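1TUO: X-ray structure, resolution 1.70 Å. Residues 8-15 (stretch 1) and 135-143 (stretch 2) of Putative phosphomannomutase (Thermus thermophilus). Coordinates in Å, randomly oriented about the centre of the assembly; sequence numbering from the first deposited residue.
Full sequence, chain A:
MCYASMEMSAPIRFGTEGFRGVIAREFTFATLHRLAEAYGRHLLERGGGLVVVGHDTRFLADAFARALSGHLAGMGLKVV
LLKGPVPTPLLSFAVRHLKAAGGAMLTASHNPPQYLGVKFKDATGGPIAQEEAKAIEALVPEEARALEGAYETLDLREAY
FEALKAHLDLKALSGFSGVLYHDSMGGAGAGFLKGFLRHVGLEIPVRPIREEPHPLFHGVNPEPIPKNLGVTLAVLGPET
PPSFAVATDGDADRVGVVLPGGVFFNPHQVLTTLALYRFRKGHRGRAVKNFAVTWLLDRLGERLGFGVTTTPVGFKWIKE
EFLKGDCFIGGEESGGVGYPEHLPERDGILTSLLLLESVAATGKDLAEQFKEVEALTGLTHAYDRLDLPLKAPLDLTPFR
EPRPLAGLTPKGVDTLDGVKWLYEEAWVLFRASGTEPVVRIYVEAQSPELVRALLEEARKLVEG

Stretch 1 (8-15) MSAPIRFG
Stretch 2 (135-143) AIEALVPEE

Stretch 1 is an extended segment without regular helix or strand, and it runs antiparallel to stretch 2: S9 lies by E142 (CA to CA 5.8 Å), I12 by V140 (7.2 Å) and F14 by E137 (6.6 Å). Stretch 2 is helical in its first residues and loop from L139 on; L139 N bonds to I136 O (3.0 Å) and V140 N to E137 O (3.3 Å).

Two direct hydrogen bonds and one water link the stretches. E137, with chi1 and chi2 both t and chi3 at -134°, reaches across to the backbone of stretch 1, so that its OE1 accepts from F14 N at 3.1 Å (155° at the hydrogen). The same side chain covers F14 (chi1 m): E137 CB sits 4.0 Å from the ring centroid, only 3° off the normal, a CH-pi contact. One glutamate thus satisfies a backbone amide with its carboxylate and covers an aromatic face with its aliphatic stem. At the ring edge, I136 CG2 meets F14 CZ at 3.8 Å.

A water joins the two backbones, donating to I12 O and to E137 O, each 2.8 Å from the water oxygen. Nearby, I12 (m, t) packs CD1 against CG1 of V140 (chi1 t) at 3.7 Å. At the far end, S9 (chi1 t) donates from OG to E142 O at 3.1 Å.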

# COMPACT_ATOMS: atom_id res chain seq x y z
N MET A 8 12.48 -33.74 -5.23
CA MET A 8 13.72 -32.92 -5.20
C MET A 8 13.60 -31.75 -4.22
O MET A 8 12.70 -31.72 -3.38
CB MET A 8 14.03 -32.38 -6.60
CG MET A 8 14.47 -33.45 -7.59
SD MET A 8 16.00 -34.27 -7.07
CE MET A 8 17.23 -33.21 -7.86
N SER A 9 14.51 -30.79 -4.35
CA SER A 9 14.52 -29.62 -3.49
C SER A 9 13.20 -28.87 -3.55
O SER A 9 12.45 -28.99 -4.52
CB SER A 9 15.66 -28.68 -3.89
OG SER A 9 15.69 -27.53 -3.06
N ALA A 10 12.92 -28.10 -2.51
CA ALA A 10 11.68 -27.33 -2.44
C ALA A 10 11.63 -26.27 -3.53
O ALA A 10 12.45 -25.35 -3.55
CB ALA A 10 11.55 -26.67 -1.07
N PRO A 11 10.68 -26.39 -4.46
CA PRO A 11 10.56 -25.41 -5.54
C PRO A 11 10.08 -24.06 -5.00
O PRO A 11 9.08 -24.00 -4.28
CB PRO A 11 9.56 -26.06 -6.49
CG PRO A 11 8.67 -26.82 -5.55
CD PRO A 11 9.67 -27.46 -4.61
N ILE A 12 10.80 -23.00 -5.34
CA ILE A 12 10.45 -21.66 -4.88
C ILE A 12 9.64 -20.90 -5.92
O ILE A 12 10.21 -20.28 -6.82
CB ILE A 12 11.71 -20.85 -4.55
CG1 ILE A 12 12.49 -21.53 -3.42
CG2 ILE A 12 11.33 -19.43 -4.15
CD1 ILE A 12 13.81 -20.87 -3.10
N ARG A 13 8.32 -20.96 -5.80
CA ARG A 13 7.44 -20.27 -6.74
C ARG A 13 7.00 -18.92 -6.19
O ARG A 13 6.60 -18.81 -5.03
CB ARG A 13 6.20 -21.12 -7.03
CG ARG A 13 6.50 -22.56 -7.40
CD ARG A 13 5.24 -23.30 -7.84
NE ARG A 13 5.47 -24.73 -8.02
CZ ARG A 13 6.36 -25.25 -8.87
NH1 ARG A 13 6.50 -26.56 -8.96
NH2 ARG A 13 7.11 -24.46 -9.63
N PHE A 14 7.09 -17.89 -7.02
CA PHE A 14 6.70 -16.55 -6.60
C PHE A 14 5.19 -16.38 -6.58
O PHE A 14 4.45 -17.20 -7.15
CB PHE A 14 7.32 -15.50 -7.52
CG PHE A 14 8.81 -15.35 -7.38
CD1 PHE A 14 9.47 -14.26 -7.93
CD2 PHE A 14 9.56 -16.31 -6.70
CE1 PHE A 14 10.84 -14.12 -7.81
CE2 PHE A 14 10.94 -16.18 -6.57
CZ PHE A 14 11.58 -15.08 -7.13
N GLY A 15 4.72 -15.33 -5.92
CA GLY A 15 3.29 -15.08 -5.84
C GLY A 15 2.96 -13.61 -6.04
O GLY A 15 2.94 -12.83 -5.09
N ALA A 135 11.52 -13.98 -14.72
CA ALA A 135 12.93 -14.18 -15.03
C ALA A 135 13.74 -14.56 -13.79
O ALA A 135 14.59 -15.45 -13.84
CB ALA A 135 13.50 -12.91 -15.66
N ILE A 136 13.47 -13.89 -12.68
CA ILE A 136 14.17 -14.18 -11.44
C ILE A 136 13.79 -15.57 -10.93
O ILE A 136 14.64 -16.35 -10.50
CB ILE A 136 13.83 -13.10 -10.36
CG1 ILE A 136 14.38 -11.74 -10.81
CG2 ILE A 136 14.41 -13.49 -9.03
CD1 ILE A 136 13.84 -10.55 -10.01
N GLU A 137 12.50 -15.89 -10.99
CA GLU A 137 12.00 -17.18 -10.52
C GLU A 137 12.67 -18.32 -11.28
O GLU A 137 13.03 -19.35 -10.70
CB GLU A 137 10.49 -17.26 -10.73
CG GLU A 137 9.86 -18.56 -10.24
CD GLU A 137 8.41 -18.69 -10.66
OE1 GLU A 137 7.58 -19.05 -9.81
OE2 GLU A 137 8.10 -18.44 -11.84
N ALA A 138 12.83 -18.13 -12.58
CA ALA A 138 13.44 -19.15 -13.43
C ALA A 138 14.89 -19.46 -13.04
O ALA A 138 15.38 -20.56 -13.29
CB ALA A 138 13.37 -18.72 -14.89
N LEU A 139 15.57 -18.48 -12.44
CA LEU A 139 16.97 -18.65 -12.06
C LEU A 139 17.23 -19.18 -10.66
O LEU A 139 18.39 -19.27 -10.24
CB LEU A 139 17.70 -17.31 -12.23
CG LEU A 139 17.82 -16.81 -13.67
CD1 LEU A 139 18.32 -15.37 -13.66
CD2 LEU A 139 18.79 -17.72 -14.43
N VAL A 140 16.19 -19.54 -9.92
CA VAL A 140 16.39 -20.08 -8.57
C VAL A 140 17.06 -21.44 -8.66
O VAL A 140 16.52 -22.37 -9.25
CB VAL A 140 15.05 -20.22 -7.82
CG1 VAL A 140 15.29 -20.88 -6.46
CG2 VAL A 140 14.41 -18.85 -7.62
N PRO A 141 18.25 -21.57 -8.06
CA PRO A 141 18.99 -22.84 -8.08
C PRO A 141 18.42 -23.82 -7.06
O PRO A 141 17.76 -23.41 -6.11
CB PRO A 141 20.40 -22.41 -7.72
CG PRO A 141 20.15 -21.33 -6.71
CD PRO A 141 19.02 -20.53 -7.35
N GLU A 142 18.69 -25.11 -7.25
CA GLU A 142 18.19 -26.12 -6.33
C GLU A 142 18.90 -25.96 -5.00
O GLU A 142 18.32 -26.19 -3.93
CB GLU A 142 18.44 -27.52 -6.88
CG GLU A 142 17.60 -27.86 -8.09
CD GLU A 142 16.12 -27.81 -7.78
OE1 GLU A 142 15.66 -28.63 -6.95
OE2 GLU A 142 15.41 -26.96 -8.36
N GLU A 143 20.16 -25.56 -5.07
CA GLU A 143 20.97 -25.39 -3.88
C GLU A 143 21.81 -24.12 -3.98
O GLU A 143 22.22 -23.72 -5.07
CB GLU A 143 21.87 -26.61 -3.72
CG GLU A 143 22.63 -26.68 -2.41
CD GLU A 143 22.94 -28.15 -2.53
OE1 GLU A 143 22.20 -29.13 -2.41
OE2 GLU A 143 24.05 -28.21 -3.05
O HOH W 1 11.76 -21.16 -8.93